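Local coordinates for uncharacterized protein (Bordetella bronchiseptica, PDB 4XG0) that probably acts as an ATP-dependent kinase of the DUF1537 family, phosphorylating acid sugars in a catabolic pathway, though its own substrate is not established, at residues Glu176-Thr181 with Cys185-Ala190; Val111-Arg116 with Thr145-Arg150; Gln291-Arg296 with Gly325-Leu330. All blocks are in the same frame, centred on the assembly; numbering follows the deposited sequence.

Contact 1 of 3, residues Glu176-Thr181 with Cys185-Ala190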
loop_
_atom_site.group_PDB
_atom_site.type_symbol
_atom_site.label_atom_id
_atom_site.label_comp_id
_atom_site.label_asym_id
_atom_site.label_seq_id
_atom_site.Cartn_x
_atom_site.Cartn_y
_atom_site.Cartn_z
ATOM N N GLU A 176 -12.396 -29.373 -0.928
ATOM C CA GLU A 176 -13.523 -28.462 -0.953
ATOM C C GLU A 176 -13.035 -27.099 -1.432
ATOM O O GLU A 176 -12.148 -26.502 -0.803
ATOM C CB GLU A 176 -14.126 -28.345 0.441
ATOM C CG GLU A 176 -15.237 -27.334 0.529
ATOM C CD GLU A 176 -16.303 -27.616 -0.468
ATOM O OE1 GLU A 176 -16.833 -28.761 -0.452
ATOM O OE2 GLU A 176 -16.587 -26.732 -1.277
ATOM N N SER A 177 -13.610 -26.631 -2.540
ATOM C CA SER A 177 -13.154 -25.434 -3.266
ATOM C C SER A 177 -13.926 -24.203 -2.804
ATOM O O SER A 177 -13.493 -23.091 -2.997
ATOM C CB SER A 177 -13.459 -25.601 -4.765
ATOM O OG SER A 177 -12.868 -26.764 -5.327
ATOM N N HIS A 178 -15.114 -24.426 -2.230
ATOM C CA HIS A 178 -15.989 -23.324 -1.863
ATOM C C HIS A 178 -15.614 -22.891 -0.466
ATOM O O HIS A 178 -15.929 -23.586 0.521
ATOM C CB HIS A 178 -17.471 -23.774 -1.935
ATOM C CG HIS A 178 -18.435 -22.638 -1.786
ATOM N ND1 HIS A 178 -19.321 -22.547 -0.742
ATOM C CD2 HIS A 178 -18.587 -21.506 -2.515
ATOM C CE1 HIS A 178 -20.025 -21.429 -0.859
ATOM N NE2 HIS A 178 -19.589 -20.777 -1.925
ATOM N N ILE A 179 -14.876 -21.776 -0.366
ATOM C CA ILE A 179 -14.199 -21.476 0.886
ATOM C C ILE A 179 -15.215 -21.254 2.012
ATOM O O ILE A 179 -14.994 -21.696 3.136
ATOM C CB ILE A 179 -13.199 -20.302 0.744
ATOM C CG1 ILE A 179 -12.252 -20.589 -0.424
ATOM C CG2 ILE A 179 -12.452 -20.133 2.048
ATOM C CD1 ILE A 179 -11.393 -19.406 -0.860
ATOM N N PRO A 180 -16.367 -20.629 1.706
ATOM C CA PRO A 180 -17.388 -20.426 2.750
ATOM C C PRO A 180 -17.908 -21.743 3.348
ATOM O O PRO A 180 -18.216 -21.812 4.533
ATOM C CB PRO A 180 -18.481 -19.642 2.024
ATOM C CG PRO A 180 -17.771 -18.966 0.878
ATOM C CD PRO A 180 -16.699 -19.916 0.459
ATOM N N THR A 181 -18.001 -22.782 2.530
ATOM C CA THR A 181 -18.360 -24.104 3.017
ATOM C C THR A 181 -17.209 -24.691 3.851
ATOM O O THR A 181 -17.418 -25.193 4.955
ATOM C CB THR A 181 -18.697 -25.006 1.841
ATOM O OG1 THR A 181 -19.846 -24.490 1.180
ATOM C CG2 THR A 181 -18.998 -26.427 2.305
ATOM N N CYS A 185 -18.617 -20.035 6.861
ATOM C CA CYS A 185 -18.711 -18.588 7.027
ATOM C C CYS A 185 -19.448 -17.875 5.895
ATOM O O CYS A 185 -19.943 -18.502 4.945
ATOM C CB CYS A 185 -17.318 -17.994 7.186
ATOM S SG CYS A 185 -16.356 -17.988 5.660
ATOM N N ALA A 186 -19.524 -16.554 6.026
ATOM C CA ALA A 186 -20.216 -15.703 5.073
ATOM C C ALA A 186 -19.323 -15.388 3.881
ATOM O O ALA A 186 -18.136 -15.671 3.899
ATOM C CB ALA A 186 -20.631 -14.414 5.754
ATOM N N GLN A 187 -19.906 -14.789 2.848
ATOM C CA GLN A 187 -19.167 -14.491 1.626
ATOM C C GLN A 187 -19.710 -13.210 0.981
ATOM O O GLN A 187 -20.924 -12.986 0.947
ATOM C CB GLN A 187 -19.248 -15.681 0.656
ATOM C CG GLN A 187 -20.654 -15.932 0.078
ATOM C CD GLN A 187 -20.859 -17.351 -0.447
ATOM O OE1 GLN A 187 -20.493 -17.671 -1.573
ATOM N NE2 GLN A 187 -21.477 -18.198 0.368
ATOM N N LEU A 188 -18.801 -12.377 0.481
ATOM C CA LEU A 188 -19.127 -11.091 -0.096
ATOM C C LEU A 188 -18.393 -10.952 -1.413
ATOM O O LEU A 188 -17.370 -11.603 -1.625
ATOM C CB LEU A 188 -18.564 -9.966 0.775
ATOM C CG LEU A 188 -19.067 -9.786 2.186
ATOM C CD1 LEU A 188 -18.279 -8.684 2.846
ATOM C CD2 LEU A 188 -20.557 -9.466 2.152
ATOM N N ALA A 189 -18.878 -10.065 -2.275
ATOM C CA ALA A 189 -18.086 -9.617 -3.417
ATOM C C ALA A 189 -18.232 -8.109 -3.588
ATOM O O ALA A 189 -19.342 -7.591 -3.485
ATOM C CB ALA A 189 -18.534 -10.339 -4.669
ATOM N N ALA A 190 -17.138 -7.386 -3.841
ATOM C CA ALA A 190 -17.279 -5.953 -4.134
ATOM C C ALA A 190 -18.240 -5.737 -5.303
ATOM O O ALA A 190 -18.244 -6.489 -6.275
ATOM C CB ALA A 190 -15.942 -5.314 -4.442
#
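Pro-180 meets Cys-185 and Gln-187 where helix 179-183 turns back into strand 186-188. The close side lies at the proline. Its carbonyl Pro-180 O accepts a hydrogen bond from Cys-185 N at 3.0 Å. The donor lies in the carbonyl plane, on a lone pair, and the N-H...O angle is 157°. Cys-185 SG comes to 3.9 Å from Pro-180 CA. The Cys-185 side chain also touches Val-209 and Val-211 of strand 209-212. On the ring, Pro-180 CG packs against Gln-187 CB at 3.6 Å, and the two side chains cross at about a right angle.

The outer side is looser. Gln-187 is exposed and deposited in two conformers. The ring of His-178, the N-cap residue, is held at one face and at its edge. Pro-180 CD sits 3.7 Å above the His-178 ring plane, over its centre. His-178 ND1 and Thr-181 OG1 share an in-plane hydrogen bond of 2.8 Å. With CG anti to the backbone N (chi1 -171°), the end of the His-178 ring comes near Gln-187.

The turn into the outermost strand 186-188 thus probably rests on a backbone bond and apolar contact at Pro-180, with little call on the exposed end of Gln-187.

Contact 2 of 3, residues Val111-Arg116 with Thr145-Arg150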
loop_
_atom_site.group_PDB
_atom_site.type_symbol
_atom_site.label_atom_id
_atom_site.label_comp_id
_atom_site.label_asym_id
_atom_site.label_seq_id
_atom_site.Cartn_x
_atom_site.Cartn_y
_atom_site.Cartn_z
ATOM N N VAL A 111 -1.260 -17.951 3.545
ATOM C CA VAL A 111 -1.646 -19.311 3.223
ATOM C C VAL A 111 -1.392 -19.639 1.744
ATOM O O VAL A 111 -1.010 -18.769 0.959
ATOM C CB VAL A 111 -3.143 -19.546 3.573
ATOM C CG1 VAL A 111 -3.369 -19.381 5.074
ATOM C CG2 VAL A 111 -4.000 -18.577 2.819
ATOM N N ASP A 112 -1.520 -20.925 1.400
ATOM C CA ASP A 112 -1.496 -21.379 0.015
ATOM C C ASP A 112 -2.673 -20.738 -0.716
ATOM O O ASP A 112 -3.818 -20.731 -0.205
ATOM C CB ASP A 112 -1.631 -22.924 -0.002
ATOM C CG ASP A 112 -1.507 -23.555 -1.408
ATOM O OD1 ASP A 112 -0.630 -23.160 -2.221
ATOM O OD2 ASP A 112 -2.280 -24.537 -1.662
ATOM N N SER A 113 -2.401 -20.247 -1.915
ATOM C CA SER A 113 -3.465 -19.775 -2.800
ATOM C C SER A 113 -4.435 -20.880 -3.115
ATOM O O SER A 113 -5.596 -20.592 -3.387
ATOM C CB SER A 113 -2.935 -19.207 -4.118
ATOM O OG SER A 113 -2.233 -20.170 -4.859
ATOM N N THR A 114 -3.948 -22.125 -3.135
ATOM C CA THR A 114 -4.819 -23.246 -3.450
ATOM C C THR A 114 -5.310 -24.033 -2.239
ATOM O O THR A 114 -5.736 -25.187 -2.383
ATOM C CB THR A 114 -4.196 -24.178 -4.521
ATOM O OG1 THR A 114 -2.832 -24.480 -4.202
ATOM C CG2 THR A 114 -4.286 -23.534 -5.905
ATOM N N LEU A 115 -5.310 -23.401 -1.063
ATOM C CA LEU A 115 -6.010 -23.921 0.128
ATOM C C LEU A 115 -5.411 -25.150 0.810
ATOM O O LEU A 115 -6.056 -25.691 1.693
ATOM C CB LEU A 115 -7.469 -24.282 -0.207
ATOM C CG LEU A 115 -8.221 -23.278 -1.061
ATOM C CD1 LEU A 115 -9.662 -23.739 -1.278
ATOM C CD2 LEU A 115 -8.208 -21.874 -0.443
ATOM N N ARG A 116 -4.222 -25.598 0.404
ATOM C CA ARG A 116 -3.644 -26.790 0.994
ATOM C C ARG A 116 -3.237 -26.461 2.413
ATOM O O ARG A 116 -2.629 -25.412 2.672
ATOM C CB ARG A 116 -2.452 -27.314 0.197
ATOM C CG ARG A 116 -2.818 -27.853 -1.172
ATOM C CD ARG A 116 -1.596 -28.079 -2.041
ATOM N NE ARG A 116 -0.924 -26.828 -2.383
ATOM C CZ ARG A 116 0.250 -26.736 -3.013
ATOM N NH1 ARG A 116 0.909 -27.835 -3.368
ATOM N NH2 ARG A 116 0.776 -25.543 -3.287
ATOM N N THR A 145 -0.842 -15.240 -10.818
ATOM C CA THR A 145 -0.613 -16.669 -11.041
ATOM C C THR A 145 -1.860 -17.499 -11.324
ATOM O O THR A 145 -1.795 -18.712 -11.348
ATOM C CB THR A 145 0.164 -17.314 -9.895
ATOM O OG1 THR A 145 -0.595 -17.273 -8.700
ATOM C CG2 THR A 145 1.457 -16.517 -9.621
ATOM N N GLY A 146 -2.981 -16.839 -11.559
ATOM C CA GLY A 146 -4.173 -17.520 -12.036
ATOM C C GLY A 146 -5.126 -17.979 -10.960
ATOM O O GLY A 146 -6.097 -18.680 -11.253
ATOM N N ARG A 147 -4.913 -17.569 -9.722
ATOM C CA ARG A 147 -5.862 -17.965 -8.684
ATOM C C ARG A 147 -6.811 -16.818 -8.404
ATOM O O ARG A 147 -6.390 -15.681 -8.227
ATOM C CB ARG A 147 -5.139 -18.382 -7.425
ATOM C CG ARG A 147 -4.414 -19.709 -7.517
ATOM C CD ARG A 147 -2.984 -19.524 -7.962
ATOM N NE ARG A 147 -2.239 -20.766 -7.825
ATOM C CZ ARG A 147 -1.908 -21.579 -8.831
ATOM N NH1 ARG A 147 -1.266 -22.709 -8.570
ATOM N NH2 ARG A 147 -2.198 -21.276 -10.096
ATOM N N THR A 148 -8.096 -17.112 -8.398
ATOM C CA THR A 148 -9.111 -16.107 -8.163
ATOM C C THR A 148 -10.129 -16.716 -7.210
ATOM O O THR A 148 -10.142 -17.922 -7.023
ATOM C CB THR A 148 -9.779 -15.655 -9.455
ATOM O OG1 THR A 148 -10.389 -16.776 -10.145
ATOM C CG2 THR A 148 -8.750 -15.000 -10.370
ATOM N N VAL A 149 -10.934 -15.858 -6.592
ATOM C CA VAL A 149 -12.021 -16.293 -5.723
ATOM C C VAL A 149 -13.314 -15.786 -6.350
ATOM O O VAL A 149 -13.521 -14.556 -6.522
ATOM C CB VAL A 149 -11.855 -15.780 -4.276
ATOM C CG1 VAL A 149 -13.091 -16.106 -3.451
ATOM C CG2 VAL A 149 -10.592 -16.398 -3.631
ATOM N N ARG A 150 -14.161 -16.743 -6.727
ATOM C CA ARG A 150 -15.390 -16.496 -7.486
ATOM C C ARG A 150 -16.609 -17.059 -6.764
ATOM O O ARG A 150 -16.747 -18.271 -6.647
ATOM C CB ARG A 150 -15.294 -17.153 -8.857
ATOM C CG ARG A 150 -14.092 -16.677 -9.648
ATOM C CD ARG A 150 -14.171 -17.141 -11.097
ATOM N NE ARG A 150 -12.862 -17.037 -11.725
ATOM C CZ ARG A 150 -12.618 -17.231 -13.021
ATOM N NH1 ARG A 150 -11.372 -17.093 -13.466
ATOM N NH2 ARG A 150 -13.594 -17.577 -13.860
HETATM O O HOH W 1 -0.719 -23.183 -5.789
#
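Arg-147 reaches from strand 147-150 to Ser-113 and Thr-114 in the loop after strand 106-110. Arg-147 CB points at the loop and comes within 4.1 Å of Ser-113 CB. Arg-147 CG lies closer, 3.7 Å from Ser-113 CB. The chain then bends at chi2 (91°), which lays Arg-147 CD alongside the serine, 3.3 Å from Ser-113 OG. Arg-147 NE gives Ser-113 OG a weak hydrogen bond of 3.0 Å. The serine oxygen lies at the edge of the guanidinium, near its plane, but the N-H...O angle is only 134°. Thr-114 CG2 approaches the same group obliquely, 3.9 Å from Arg-147 NE. NH1 donates to a water, which donates to Thr-114 OG1. NH2 turns back to its own segment and makes a weak bond to Thr-145 O.

A G1 beta bulge opens the strand: Gly-146, at positive phi, and Arg-147 lie together across from Phe-142. Strand 147-150 is the edge of a small antiparallel sheet. The loop on the other side makes a type I turn from Asp-112 to Leu-115, following a strand of the large parallel sheet in the sugar-binding domain.

Asp-112 holds this turn together. Asp-112 OD2 accepts from Thr-114 OG1 at 2.6 Å, and also from Arg-116 N. Arg-116 grips it side-on, NE to OD2 and NH2 to OD1; these donors sit above the carboxylate plane, though both oxygens lie in the guanidinium plane. Arg-116 also forms a salt bridge to Asp-169. Ser-113 OG and Asp-112 OD1 each hydrogen-bond a bound citrate, probably from the crystallisation liquor, which may mark the substrate pocket.

Contact 3 of 3, residues Gln291-Arg296 with Gly325-Leu330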
loop_
_atom_site.group_PDB
_atom_site.type_symbol
_atom_site.label_atom_id
_atom_site.label_comp_id
_atom_site.label_asym_id
_atom_site.label_seq_id
_atom_site.Cartn_x
_atom_site.Cartn_y
_atom_site.Cartn_z
ATOM N N GLN A 291 -2.140 36.330 -11.742
ATOM C CA GLN A 291 -2.385 35.806 -10.387
ATOM C C GLN A 291 -1.152 35.158 -9.772
ATOM O O GLN A 291 -0.869 35.337 -8.574
ATOM C CB GLN A 291 -3.557 34.815 -10.402
ATOM C CG GLN A 291 -4.914 35.468 -10.722
ATOM C CD GLN A 291 -6.020 34.449 -10.992
ATOM O OE1 GLN A 291 -5.768 33.331 -11.452
ATOM N NE2 GLN A 291 -7.248 34.832 -10.685
ATOM N N LEU A 292 -0.416 34.392 -10.573
ATOM C CA LEU A 292 0.786 33.740 -10.101
ATOM C C LEU A 292 1.796 34.758 -9.505
ATOM O O LEU A 292 2.480 34.437 -8.525
ATOM C CB LEU A 292 1.406 32.923 -11.222
ATOM C CG LEU A 292 2.691 32.201 -10.866
ATOM C CD1 LEU A 292 2.550 31.363 -9.606
ATOM C CD2 LEU A 292 3.068 31.350 -12.071
ATOM N N ALA A 293 1.878 35.968 -10.082
ATOM C CA ALA A 293 2.790 36.997 -9.570
ATOM C C ALA A 293 2.203 37.813 -8.413
ATOM O O ALA A 293 2.861 38.717 -7.905
ATOM C CB ALA A 293 3.224 37.942 -10.710
ATOM N N ASP A 294 0.979 37.491 -8.001
ATOM C CA ASP A 294 0.248 38.255 -6.994
ATOM C C ASP A 294 0.172 37.457 -5.697
ATOM O O ASP A 294 -0.517 36.435 -5.615
ATOM C CB ASP A 294 -1.162 38.542 -7.507
ATOM C CG ASP A 294 -1.906 39.548 -6.645
ATOM O OD1 ASP A 294 -1.528 39.736 -5.468
ATOM O OD2 ASP A 294 -2.878 40.146 -7.154
ATOM N N ASP A 295 0.923 37.878 -4.688
ATOM C CA ASP A 295 1.078 37.004 -3.537
ATOM C C ASP A 295 -0.247 36.900 -2.786
ATOM O O ASP A 295 -0.484 35.924 -2.060
ATOM C CB ASP A 295 2.203 37.459 -2.608
ATOM C CG ASP A 295 2.747 36.316 -1.758
ATOM O OD1 ASP A 295 3.194 35.293 -2.337
ATOM O OD2 ASP A 295 2.739 36.462 -0.517
ATOM N N ARG A 296 -1.101 37.898 -2.973
ATOM C CA ARG A 296 -2.439 37.883 -2.371
ATOM C C ARG A 296 -3.276 36.710 -2.852
ATOM O O ARG A 296 -4.031 36.112 -2.084
ATOM C CB ARG A 296 -3.155 39.197 -2.650
ATOM C CG ARG A 296 -2.532 40.357 -1.863
ATOM C CD ARG A 296 -3.051 41.694 -2.308
ATOM N NE ARG A 296 -2.823 41.887 -3.735
ATOM C CZ ARG A 296 -3.054 43.020 -4.389
ATOM N NH1 ARG A 296 -3.509 44.085 -3.742
ATOM N NH2 ARG A 296 -2.812 43.085 -5.692
ATOM N N GLY A 325 3.778 30.820 -20.385
ATOM C CA GLY A 325 4.383 32.132 -20.527
ATOM C C GLY A 325 5.335 32.534 -19.412
ATOM O O GLY A 325 5.976 31.702 -18.757
ATOM N N ARG A 326 5.452 33.836 -19.220
ATOM C CA ARG A 326 6.312 34.361 -18.170
ATOM C C ARG A 326 5.551 35.415 -17.393
ATOM O O ARG A 326 4.645 36.053 -17.927
ATOM C CB ARG A 326 7.572 34.978 -18.779
ATOM C CG ARG A 326 7.283 36.120 -19.736
ATOM C CD ARG A 326 8.528 36.941 -19.990
ATOM N NE ARG A 326 9.459 36.245 -20.871
ATOM C CZ ARG A 326 10.758 36.516 -20.950
ATOM N NH1 ARG A 326 11.523 35.834 -21.790
ATOM N NH2 ARG A 326 11.296 37.464 -20.192
ATOM N N LEU A 327 5.917 35.595 -16.125
ATOM C CA LEU A 327 5.332 36.655 -15.327
ATOM C C LEU A 327 5.716 38.014 -15.899
ATOM O O LEU A 327 6.844 38.212 -16.363
ATOM C CB LEU A 327 5.843 36.554 -13.890
ATOM C CG LEU A 327 5.676 35.177 -13.258
ATOM C CD1 LEU A 327 6.116 35.243 -11.820
ATOM C CD2 LEU A 327 4.246 34.724 -13.367
ATOM N N ALA A 328 4.781 38.951 -15.848
ATOM C CA ALA A 328 4.989 40.290 -16.393
ATOM C C ALA A 328 6.185 40.963 -15.739
ATOM O O ALA A 328 6.305 40.958 -14.509
ATOM C CB ALA A 328 3.740 41.127 -16.204
ATOM N N GLY A 329 7.075 41.516 -16.557
ATOM C CA GLY A 329 8.262 42.186 -16.059
ATOM C C GLY A 329 9.430 41.329 -15.607
ATOM O O GLY A 329 10.463 41.865 -15.183
ATOM N N LEU A 330 9.281 40.009 -15.667
ATOM C CA LEU A 330 10.314 39.115 -15.152
ATOM C C LEU A 330 10.914 38.165 -16.211
ATOM O O LEU A 330 10.554 38.234 -17.397
ATOM C CB LEU A 330 9.761 38.324 -13.942
ATOM C CG LEU A 330 9.434 39.249 -12.754
ATOM C CD1 LEU A 330 8.611 38.512 -11.731
ATOM C CD2 LEU A 330 10.696 39.879 -12.108
#
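Leu-327 packs across Leu-292 and Ala-293, and apolar contact is all that joins the two segments. Leu-327 CD2 is 3.8 Å from Leu-292 CD2 and also lies close to CG and CB of that leucine. The two leucines cross at about a right angle. The other branch, Leu-327 CD1, touches Ala-293 CB at 4.1 Å. One leucine thus spreads its two methyls over two consecutive residues at the end of helix 289-292. Leu-292 CG is anti to the backbone N (chi1 179°), which places its CD2 against Leu-327 CD2. Val-335 of helix 334-349 packs against both leucines, and Pro-323 touches Leu-292. Leu-292 and Leu-327 are buried, while Ala-293 lies at the exposed margin.

Hydrogen bonds shape each segment separately. Leu-330 N bonds to Leu-327 O at 3.1 Å and closes a type II turn, with Gly-329 at positive phi. Arg-326 NH2 reaches back to Leu-330 O, on a lone pair in the carbonyl plane. In the first segment, Asp-294 N bonds to Gln-291 O at 2.9 Å. Two more tie both segments to helix 334-349: Leu-327 N to Ser-334 OG, and Arg-338 NE to Leu-292 O.

Charged groups gather at the start of the next helix. Asp-294 is the N-cap of helix 295-304, and its OD1 accepts from Arg-296 N, which lies above the carboxylate plane. Asp-294 OD1 also takes Arg-296 NE on its syn lone pair at 3.1 Å, with an N-H...O angle of 171°. Arg-296 NH2 donates to OD2 in a longer, tilted bond, completing a side-on grip. Asp-295 forms salt bridges with Arg-338 and Arg-345.

This is part of a beta-alpha-beta crossover of the nucleotide-binding domain: helices 289-292 and 295-304 lie between parallel strands 283-285 and 317-321, and the loop after 317-321 packs on the first helix.

Contacts 1 and 2 both lie in the sugar-binding N-terminal domain, and contact 3 lies in the nucleotide-binding C-terminal domain. The first two are neighbours, with centres about 13 Å apart. They touch by packing, closest at Glu-176 O to Leu-115 CD1, 3.7 Å. Ile-179 CD1 of contact 1 also lies 4.1 Å from Leu-115 CD2 and 4.2 Å from Val-149 CG2, both of contact 2. The bound citrate is beside contact 2, about 3 Å from the Ser-113 side chain. Contact 3 stands apart on the opposite side of the chain's centre. Its centre is about 58 Å from that of contact 2 and about 60 Å from that of contact 1, so it lies far from the bound citrate.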